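Local structure of 2,3-dihydroxybenzoate-AMP ligase (Bacillus subtilis, 1MDB) at residues F88-F93 / L164-L169; I154-A157 / E162-P165; H448-A451 / H456-A459; P503-F508 / E531-G536. The protein belongs to the ANL superfamily of AMP-binding enzymes, pairing a large N-terminal domain with a small C-terminal one, and is modelled with adenosine monophosphate and 2,3-dihydroxy-benzoic acid. All coordinates share one frame; numbering follows the deposited sequence.

Contact 1: residues F88-F93 / L164-L169; sequences FFEVIF and LPLEDL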
# COMPACT_ATOMS: atom_id res chain seq x y z
N PHE A 88 10.37 -6.95 12.07
CA PHE A 88 9.04 -7.08 11.47
C PHE A 88 8.79 -8.51 11.03
O PHE A 88 7.76 -9.10 11.35
CB PHE A 88 8.94 -6.16 10.24
CG PHE A 88 7.63 -6.26 9.51
CD1 PHE A 88 6.50 -5.57 9.96
CD2 PHE A 88 7.53 -7.01 8.34
CE1 PHE A 88 5.29 -5.62 9.25
CE2 PHE A 88 6.33 -7.07 7.61
CZ PHE A 88 5.21 -6.37 8.07
N PHE A 89 9.75 -9.08 10.31
CA PHE A 89 9.61 -10.43 9.79
C PHE A 89 9.53 -11.56 10.81
O PHE A 89 8.74 -12.49 10.64
CB PHE A 89 10.72 -10.72 8.76
CG PHE A 89 10.64 -9.84 7.55
CD1 PHE A 89 11.38 -8.67 7.48
CD2 PHE A 89 9.79 -10.16 6.50
CE1 PHE A 89 11.28 -7.83 6.37
CE2 PHE A 89 9.67 -9.34 5.39
CZ PHE A 89 10.42 -8.16 5.32
N GLU A 90 10.35 -11.51 11.85
CA GLU A 90 10.29 -12.57 12.84
C GLU A 90 9.01 -12.38 13.64
O GLU A 90 8.39 -13.34 14.09
CB GLU A 90 11.52 -12.54 13.76
CG GLU A 90 11.62 -11.38 14.74
CD GLU A 90 12.85 -11.50 15.64
OE1 GLU A 90 13.35 -12.63 15.82
OE2 GLU A 90 13.32 -10.47 16.17
N VAL A 91 8.59 -11.12 13.78
CA VAL A 91 7.38 -10.82 14.53
C VAL A 91 6.13 -11.36 13.86
O VAL A 91 5.31 -12.01 14.52
CB VAL A 91 7.22 -9.29 14.77
CG1 VAL A 91 5.76 -8.94 15.09
CG2 VAL A 91 8.12 -8.85 15.92
N ILE A 92 5.96 -11.11 12.56
CA ILE A 92 4.74 -11.60 11.91
C ILE A 92 4.68 -13.13 11.72
O ILE A 92 3.64 -13.73 11.94
CB ILE A 92 4.47 -10.91 10.53
CG1 ILE A 92 5.48 -11.37 9.48
CG2 ILE A 92 4.48 -9.40 10.69
CD1 ILE A 92 5.10 -10.91 8.08
N PHE A 93 5.78 -13.76 11.32
CA PHE A 93 5.75 -15.21 11.12
C PHE A 93 5.59 -15.96 12.45
O PHE A 93 5.08 -17.07 12.48
CB PHE A 93 7.00 -15.69 10.34
CG PHE A 93 6.88 -15.50 8.85
CD1 PHE A 93 7.35 -14.35 8.24
CD2 PHE A 93 6.22 -16.44 8.07
CE1 PHE A 93 7.15 -14.13 6.88
CE2 PHE A 93 6.01 -16.24 6.71
CZ PHE A 93 6.48 -15.08 6.11
N LEU A 164 8.32 -4.30 27.60
CA LEU A 164 8.95 -5.59 27.36
C LEU A 164 9.89 -5.65 26.15
O LEU A 164 9.49 -5.36 25.02
CB LEU A 164 7.88 -6.68 27.20
CG LEU A 164 6.86 -6.83 28.33
CD1 LEU A 164 5.78 -7.82 27.90
CD2 LEU A 164 7.55 -7.31 29.60
N PRO A 165 11.16 -6.02 26.38
CA PRO A 165 12.16 -6.12 25.31
C PRO A 165 11.81 -7.28 24.39
O PRO A 165 11.73 -8.42 24.84
CB PRO A 165 13.46 -6.38 26.07
CG PRO A 165 13.21 -5.77 27.43
CD PRO A 165 11.80 -6.21 27.70
N LEU A 166 11.59 -6.99 23.12
CA LEU A 166 11.27 -8.04 22.17
C LEU A 166 12.34 -9.12 22.20
O LEU A 166 12.03 -10.31 22.15
CB LEU A 166 11.18 -7.46 20.75
CG LEU A 166 10.97 -8.49 19.63
CD1 LEU A 166 9.67 -9.25 19.86
CD2 LEU A 166 10.92 -7.76 18.28
N GLU A 167 13.61 -8.70 22.28
CA GLU A 167 14.74 -9.63 22.28
C GLU A 167 14.73 -10.64 23.43
O GLU A 167 15.33 -11.70 23.31
CB GLU A 167 16.06 -8.86 22.30
CG GLU A 167 16.38 -8.19 23.63
CD GLU A 167 17.70 -7.42 23.61
OE1 GLU A 167 18.07 -6.84 24.65
OE2 GLU A 167 18.36 -7.40 22.55
N ASP A 168 14.07 -10.30 24.53
CA ASP A 168 14.03 -11.22 25.67
C ASP A 168 12.86 -12.21 25.61
O ASP A 168 12.61 -12.92 26.58
CB ASP A 168 13.98 -10.43 26.98
CG ASP A 168 15.26 -9.63 27.24
OD1 ASP A 168 16.35 -10.15 26.94
OD2 ASP A 168 15.18 -8.49 27.74
N LEU A 169 12.17 -12.28 24.48
CA LEU A 169 11.05 -13.19 24.34
C LEU A 169 11.39 -14.55 23.73
O LEU A 169 10.77 -15.56 24.06
CB LEU A 169 9.92 -12.53 23.54
CG LEU A 169 9.18 -11.43 24.30
CD1 LEU A 169 8.22 -10.70 23.38
CD2 LEU A 169 8.43 -12.06 25.46
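Leu166 reaches across to helix 86-98 with a single methyl, CD2, and that methyl makes both contacts of the pair. The apolar one is with Val91: CG2 of the valine lies 3.8 Å from Leu166 CD2, the two side chains crossing at a slant. With chi1 at 160°, Val91 CG1 lies anti to the backbone N, and CG2, beside that N, is the branch turned to the leucine. Backbones stay well apart, with 9.0 Å between Val91 CA and Leu166 CA, so the side chains alone bridge the gap.

The second contact sets a methyl against a carboxylate. Glu90 and Leu166 approach from opposite directions, and Glu90 OE2 ends 4.2 Å from Leu166 CD2, a van der Waals approach without a hydrogen bond. Glu90 is buried, and its polar end is satisfied by other residues: OE1 forms a salt bridge with Arg59 NE and a hydrogen bond with His170 NE2, and OE2 too is hydrogen-bonded elsewhere in the structure. These partners probably keep the carboxylate ionised beside its apolar neighbour.

On the side of 164-169, a short 3-10 turn follows strand 164-165, with Asp168 N bonded to Pro165 O at 3.0 Å. Leu166 also packs on Ile155 and Ala157 of strand 154-157, while helix 53-70 adds Leu63 against both Glu90 and Leu169. Elsewhere on helix 86-98, Phe89 and Phe93 pack on helix 242-248.

Contact 2: residues I154-A157 / E162-P165; sequences IIVA and EFLP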
# COMPACT_ATOMS: atom_id res chain seq x y z
N ILE A 154 3.21 -4.46 26.05
CA ILE A 154 3.83 -3.49 25.15
C ILE A 154 5.20 -4.04 24.87
O ILE A 154 6.05 -4.08 25.76
CB ILE A 154 3.99 -2.10 25.82
CG1 ILE A 154 2.62 -1.56 26.24
CG2 ILE A 154 4.71 -1.14 24.87
CD1 ILE A 154 1.67 -1.37 25.11
N ILE A 155 5.42 -4.47 23.63
CA ILE A 155 6.70 -5.06 23.25
C ILE A 155 7.51 -4.10 22.39
O ILE A 155 7.00 -3.53 21.41
CB ILE A 155 6.46 -6.38 22.50
CG1 ILE A 155 5.64 -7.32 23.39
CG2 ILE A 155 7.79 -6.99 22.09
CD1 ILE A 155 4.98 -8.49 22.65
N VAL A 156 8.77 -3.91 22.76
CA VAL A 156 9.64 -2.98 22.06
C VAL A 156 10.87 -3.63 21.46
O VAL A 156 11.64 -4.30 22.15
CB VAL A 156 10.13 -1.88 23.02
CG1 VAL A 156 10.98 -0.87 22.25
CG2 VAL A 156 8.95 -1.21 23.69
N ALA A 157 11.06 -3.42 20.16
CA ALA A 157 12.25 -3.95 19.52
C ALA A 157 13.27 -2.85 19.74
O ALA A 157 13.23 -1.81 19.08
CB ALA A 157 12.01 -4.20 18.02
N GLU A 162 10.57 0.74 30.51
CA GLU A 162 9.71 0.01 31.43
C GLU A 162 8.84 -1.07 30.79
O GLU A 162 8.13 -1.81 31.49
CB GLU A 162 8.80 0.95 32.21
CG GLU A 162 7.61 1.47 31.41
CD GLU A 162 7.87 2.83 30.80
OE1 GLU A 162 8.98 3.04 30.27
OE2 GLU A 162 6.96 3.68 30.85
N PHE A 163 8.88 -1.17 29.46
CA PHE A 163 8.07 -2.16 28.76
C PHE A 163 8.80 -3.48 28.53
O PHE A 163 9.79 -3.75 29.21
CB PHE A 163 7.58 -1.55 27.44
CG PHE A 163 6.75 -0.31 27.63
CD1 PHE A 163 7.21 0.93 27.19
CD2 PHE A 163 5.52 -0.37 28.30
CE1 PHE A 163 6.45 2.09 27.40
CE2 PHE A 163 4.76 0.77 28.51
CZ PHE A 163 5.23 2.01 28.06
N LEU A 164 8.32 -4.30 27.60
CA LEU A 164 8.95 -5.59 27.36
C LEU A 164 9.89 -5.65 26.15
O LEU A 164 9.49 -5.36 25.02
CB LEU A 164 7.88 -6.68 27.20
CG LEU A 164 6.86 -6.83 28.33
CD1 LEU A 164 5.78 -7.82 27.90
CD2 LEU A 164 7.55 -7.31 29.60
N PRO A 165 11.16 -6.02 26.38
CA PRO A 165 12.16 -6.12 25.31
C PRO A 165 11.81 -7.28 24.39
O PRO A 165 11.73 -8.42 24.84
CB PRO A 165 13.46 -6.38 26.07
CG PRO A 165 13.21 -5.77 27.43
CD PRO A 165 11.80 -6.21 27.70
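Ile154 lays its branched side chain over one face of the Phe163 ring, the main interlock between strand 154-157 and the residue leading into strand 164-165. Its CG2 is the bump: it sits 3.8 Å from the ring centroid, 24° off the normal, in a CH-pi contact displaced toward the rim. With chi1 at -60°, CG1 sits beside the backbone N and CG2 is anti to it, the position from which CG2 reaches over the ring. Ile154 CB presses closer still, 3.4 Å from Phe163 CD2, and the side chains run alongside each other in the same direction. Glu162 CG covers the opposite face, so the ring is sandwiched. Val156 CG2 fits against the stem of the phenylalanine, 4.0 Å from Phe163 CB.

Backbone pairing, parallel, fixes the register. Leu164 N donates to Ile154 O at 2.9 Å, and Leu164 O accepts from Val156 N at 2.8 Å with a nearly straight N-H...O angle of 170°. Ile155 CA adds a CA-H...O contact to Leu164 O at 3.3 Å. Ile155 and Leu164 direct their side chains to one sheet face, Val156 and Pro165 to the other.

Strand 154-157 lies between 125-132 and 164-165 in a mixed sheet. Helix 137-147 packs on Ile154 and Phe163, whereas helix 53-70 packs on Ile155 and Leu164.

Contact 3: residues H448-A451 / H456-A459; sequences HLLA and HDAA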
# COMPACT_ATOMS: atom_id res chain seq x y z
N HIS A 448 -1.12 17.58 -17.65
CA HIS A 448 -0.73 18.72 -18.48
C HIS A 448 0.29 19.57 -17.72
O HIS A 448 1.37 19.88 -18.23
CB HIS A 448 -1.95 19.60 -18.80
CG HIS A 448 -2.80 19.09 -19.92
ND1 HIS A 448 -2.51 19.32 -21.24
CD2 HIS A 448 -3.92 18.32 -19.91
CE1 HIS A 448 -3.41 18.72 -22.00
NE2 HIS A 448 -4.28 18.11 -21.22
N LEU A 449 -0.06 19.96 -16.50
CA LEU A 449 0.81 20.78 -15.66
C LEU A 449 2.20 20.17 -15.45
O LEU A 449 3.17 20.89 -15.27
CB LEU A 449 0.12 21.06 -14.32
CG LEU A 449 -1.19 21.84 -14.49
CD1 LEU A 449 -1.99 21.90 -13.19
CD2 LEU A 449 -0.88 23.24 -15.01
N LEU A 450 2.29 18.84 -15.48
CA LEU A 450 3.57 18.16 -15.30
C LEU A 450 4.47 18.43 -16.50
O LEU A 450 5.68 18.20 -16.45
CB LEU A 450 3.37 16.64 -15.14
CG LEU A 450 2.73 16.17 -13.84
CD1 LEU A 450 2.76 14.64 -13.78
CD2 LEU A 450 3.48 16.74 -12.65
N ALA A 451 3.86 18.90 -17.59
CA ALA A 451 4.60 19.20 -18.81
C ALA A 451 5.26 20.57 -18.71
O ALA A 451 6.17 20.89 -19.48
CB ALA A 451 3.67 19.15 -20.02
N HIS A 456 7.15 20.68 -10.42
CA HIS A 456 7.73 19.45 -9.91
C HIS A 456 6.60 18.44 -9.77
O HIS A 456 6.74 17.28 -10.15
CB HIS A 456 8.41 19.68 -8.55
CG HIS A 456 8.78 18.42 -7.84
ND1 HIS A 456 7.96 17.80 -6.92
CD2 HIS A 456 9.87 17.61 -7.96
CE1 HIS A 456 8.51 16.67 -6.52
NE2 HIS A 456 9.67 16.54 -7.13
N ASP A 457 5.46 18.89 -9.24
CA ASP A 457 4.29 18.03 -9.09
C ASP A 457 3.06 18.90 -8.94
O ASP A 457 3.15 20.09 -8.65
CB ASP A 457 4.42 17.12 -7.87
CG ASP A 457 3.57 15.87 -8.01
OD1 ASP A 457 2.84 15.76 -9.03
OD2 ASP A 457 3.63 15.00 -7.11
N ALA A 458 1.89 18.29 -9.13
CA ALA A 458 0.64 19.04 -9.06
C ALA A 458 -0.51 18.20 -8.53
O ALA A 458 -0.67 17.05 -8.91
CB ALA A 458 0.28 19.59 -10.45
N ALA A 459 -1.32 18.79 -7.65
CA ALA A 459 -2.48 18.10 -7.11
C ALA A 459 -3.64 19.09 -7.17
O ALA A 459 -3.61 20.14 -6.52
CB ALA A 459 -2.23 17.67 -5.68
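Leu449 and Ala458 meet through their beta carbons, 4.1 Å from CB to CB, where helix 442-449 lies against the strand. The next residue, Leu450, extends its CD2 methyl over Asp457. That methyl is 3.8 Å from Asp457 OD1 and 3.9 Å from Asp457 CA, and it also touches His456 O and Ala458 N at longer range. Leu450 and Asp457 lie side by side and point the same way. Leu450 CG is anti to the carbonyl carbon (chi1 -70°), and of the two methyls CD2 is the one turned to the strand.

The carboxylate beside this methyl is turned back on its own strand. Ala458 N donates to Asp457 OD1 at 2.7 Å, a bent bond of 141° that meets the oxygen from above the carboxylate plane, 42° out of it. This bond probably limits the rotation of the carboxylate.

Farther out, Ile476 of the neighbouring strand 469-478 packs on both Leu449 and Ala458, and Leu492 of helix 485-494 adds to the cover of Leu449. Met284 of helix 280-292 touches both Leu450 and Asp457, so that this corner of the C-terminal domain touches the larger AMP-binding part of the chain. His456 and Asp457 both face Ile477, a classic beta bulge in strand 455-465. The whole is a helix-to-strand connection of the C-terminal domain, with helix 442-449 and the residue after Leu449 packed on the strand that follows.

Contact 4: residues P503-F508 / E531-G536; sequences PDRVEF and EKLLAG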
# COMPACT_ATOMS: atom_id res chain seq x y z
N PRO A 503 -7.69 25.36 -13.78
CA PRO A 503 -7.78 25.66 -12.34
C PRO A 503 -8.24 27.08 -12.10
O PRO A 503 -7.72 28.01 -12.70
CB PRO A 503 -6.34 25.46 -11.85
CG PRO A 503 -5.77 24.46 -12.83
CD PRO A 503 -6.32 24.94 -14.15
N ASP A 504 -9.23 27.26 -11.22
CA ASP A 504 -9.70 28.60 -10.91
C ASP A 504 -8.67 29.27 -10.02
O ASP A 504 -8.48 30.48 -10.05
CB ASP A 504 -11.03 28.54 -10.15
CG ASP A 504 -12.17 28.08 -11.01
OD1 ASP A 504 -12.52 28.82 -11.94
OD2 ASP A 504 -12.70 26.98 -10.75
N ARG A 505 -7.99 28.45 -9.22
CA ARG A 505 -7.00 28.98 -8.30
C ARG A 505 -5.73 28.14 -8.22
O ARG A 505 -5.78 26.92 -8.32
CB ARG A 505 -7.64 29.11 -6.92
CG ARG A 505 -6.70 29.58 -5.83
CD ARG A 505 -7.49 30.04 -4.62
NE ARG A 505 -6.61 30.38 -3.52
CZ ARG A 505 -6.97 31.14 -2.49
NH1 ARG A 505 -8.19 31.65 -2.43
NH2 ARG A 505 -6.11 31.38 -1.51
N VAL A 506 -4.60 28.81 -8.04
CA VAL A 506 -3.31 28.14 -7.95
C VAL A 506 -2.59 28.42 -6.63
O VAL A 506 -2.40 29.58 -6.26
CB VAL A 506 -2.38 28.57 -9.11
CG1 VAL A 506 -1.00 27.95 -8.93
CG2 VAL A 506 -2.99 28.17 -10.45
N GLU A 507 -2.19 27.36 -5.93
CA GLU A 507 -1.48 27.50 -4.66
C GLU A 507 -0.10 26.86 -4.76
O GLU A 507 0.02 25.69 -5.11
CB GLU A 507 -2.26 26.84 -3.53
CG GLU A 507 -3.52 27.54 -3.09
CD GLU A 507 -3.26 28.90 -2.48
OE1 GLU A 507 -2.24 29.06 -1.79
OE2 GLU A 507 -4.10 29.80 -2.67
N PHE A 508 0.94 27.63 -4.47
CA PHE A 508 2.29 27.09 -4.51
C PHE A 508 2.72 26.66 -3.12
O PHE A 508 2.56 27.39 -2.14
CB PHE A 508 3.26 28.12 -5.09
CG PHE A 508 2.98 28.46 -6.52
CD1 PHE A 508 2.27 29.61 -6.84
CD2 PHE A 508 3.36 27.60 -7.54
CE1 PHE A 508 1.94 29.90 -8.16
CE2 PHE A 508 3.05 27.87 -8.87
CZ PHE A 508 2.33 29.02 -9.18
N GLU A 531 -9.94 26.06 4.37
CA GLU A 531 -9.56 26.88 5.53
C GLU A 531 -9.10 28.26 5.09
O GLU A 531 -9.43 29.26 5.73
CB GLU A 531 -8.45 26.20 6.33
CG GLU A 531 -8.88 24.97 7.11
CD GLU A 531 -7.71 24.08 7.51
OE1 GLU A 531 -6.68 24.62 7.98
OE2 GLU A 531 -7.81 22.84 7.36
N LYS A 532 -8.32 28.33 4.01
CA LYS A 532 -7.85 29.62 3.52
C LYS A 532 -9.04 30.47 3.12
O LYS A 532 -9.11 31.65 3.47
CB LYS A 532 -6.91 29.43 2.33
CG LYS A 532 -5.57 28.82 2.69
CD LYS A 532 -4.63 28.82 1.51
CE LYS A 532 -3.26 28.26 1.89
NZ LYS A 532 -2.33 28.16 0.73
N LEU A 533 -9.98 29.88 2.40
CA LEU A 533 -11.17 30.61 1.97
C LEU A 533 -11.93 31.16 3.18
O LEU A 533 -12.35 32.32 3.17
CB LEU A 533 -12.09 29.71 1.14
CG LEU A 533 -11.57 29.29 -0.24
CD1 LEU A 533 -12.65 28.50 -0.96
CD2 LEU A 533 -11.19 30.52 -1.06
N LEU A 534 -12.09 30.34 4.21
CA LEU A 534 -12.79 30.77 5.42
C LEU A 534 -12.06 31.94 6.08
O LEU A 534 -12.69 32.83 6.64
CB LEU A 534 -12.90 29.62 6.42
CG LEU A 534 -14.05 28.63 6.19
CD1 LEU A 534 -13.99 27.51 7.22
CD2 LEU A 534 -15.38 29.37 6.28
N ALA A 535 -10.73 31.92 5.99
CA ALA A 535 -9.90 32.97 6.56
C ALA A 535 -10.30 34.33 6.01
O ALA A 535 -9.93 35.37 6.56
CB ALA A 535 -8.43 32.70 6.27
N GLY A 536 -11.07 34.33 4.92
CA GLY A 536 -11.51 35.58 4.32
C GLY A 536 -13.01 35.76 4.42
O GLY A 536 -13.52 36.29 5.41
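Glu507 joins two cations and gives one carboxylate oxygen to each. Lys532 comes from the opposite direction, its chain extended beyond CG, and NZ donates to Glu507 OE1 at 2.7 Å in a salt bridge. The ammonium nitrogen lies well above the carboxylate plane, 62° out of it.

Glu507 OE2 is taken by Arg505, two residues earlier on the same strand. The arginine grips it side-on with two nitrogens: NE at 2.7 Å from Glu507 OE2, on the anti lone pair, and NH2 at 2.8 Å from the same oxygen, on the syn side but tilted from the carboxylate plane. OE2 lies in the guanidinium plane for both bonds. Arg505 CG is anti to the backbone N (chi1 177°) and the chain runs straight to NE, while Glu507 bends at chi2 to meet it.

Leu533 CD2 comes obliquely to Arg505 NH1, at 3.5 Å; Leu533 also packs on Met463 and Pro464 of strand 455-465.

The carboxylate bridges two like charges, Arg505 NH2 and Lys532 NZ being 5.4 Å apart. Flanked by both, Glu507 would be expected to remain ionised. The polar bonds that tie helix 522-534 to edge strand 505-508 across this surface contact are salt bridges, with Leu533 adding an apolar touch.

Overall arrangement
Contacts 1 and 2 adjoin in the N-terminal part and share Leu164 and Pro165; Leu166 N continues the strand pairing by a probable hydrogen bond to Val156 O, 2.9 Å away. Contacts 3 and 4 lie 43 to 48 Å from them between centres, and both involve the three-stranded sheet of strands 455-465, 469-478 and 505-508; their own centres are 18 Å apart, without touching. Contacts 1 and 3 are buried, small and mainly apolar, each with a leucine methyl beside a carboxylate oxygen. Contact 2 is partly buried and combines backbone pairing with a ring face. Contact 4, at the surface, relies instead on salt bridges between long polar side chains.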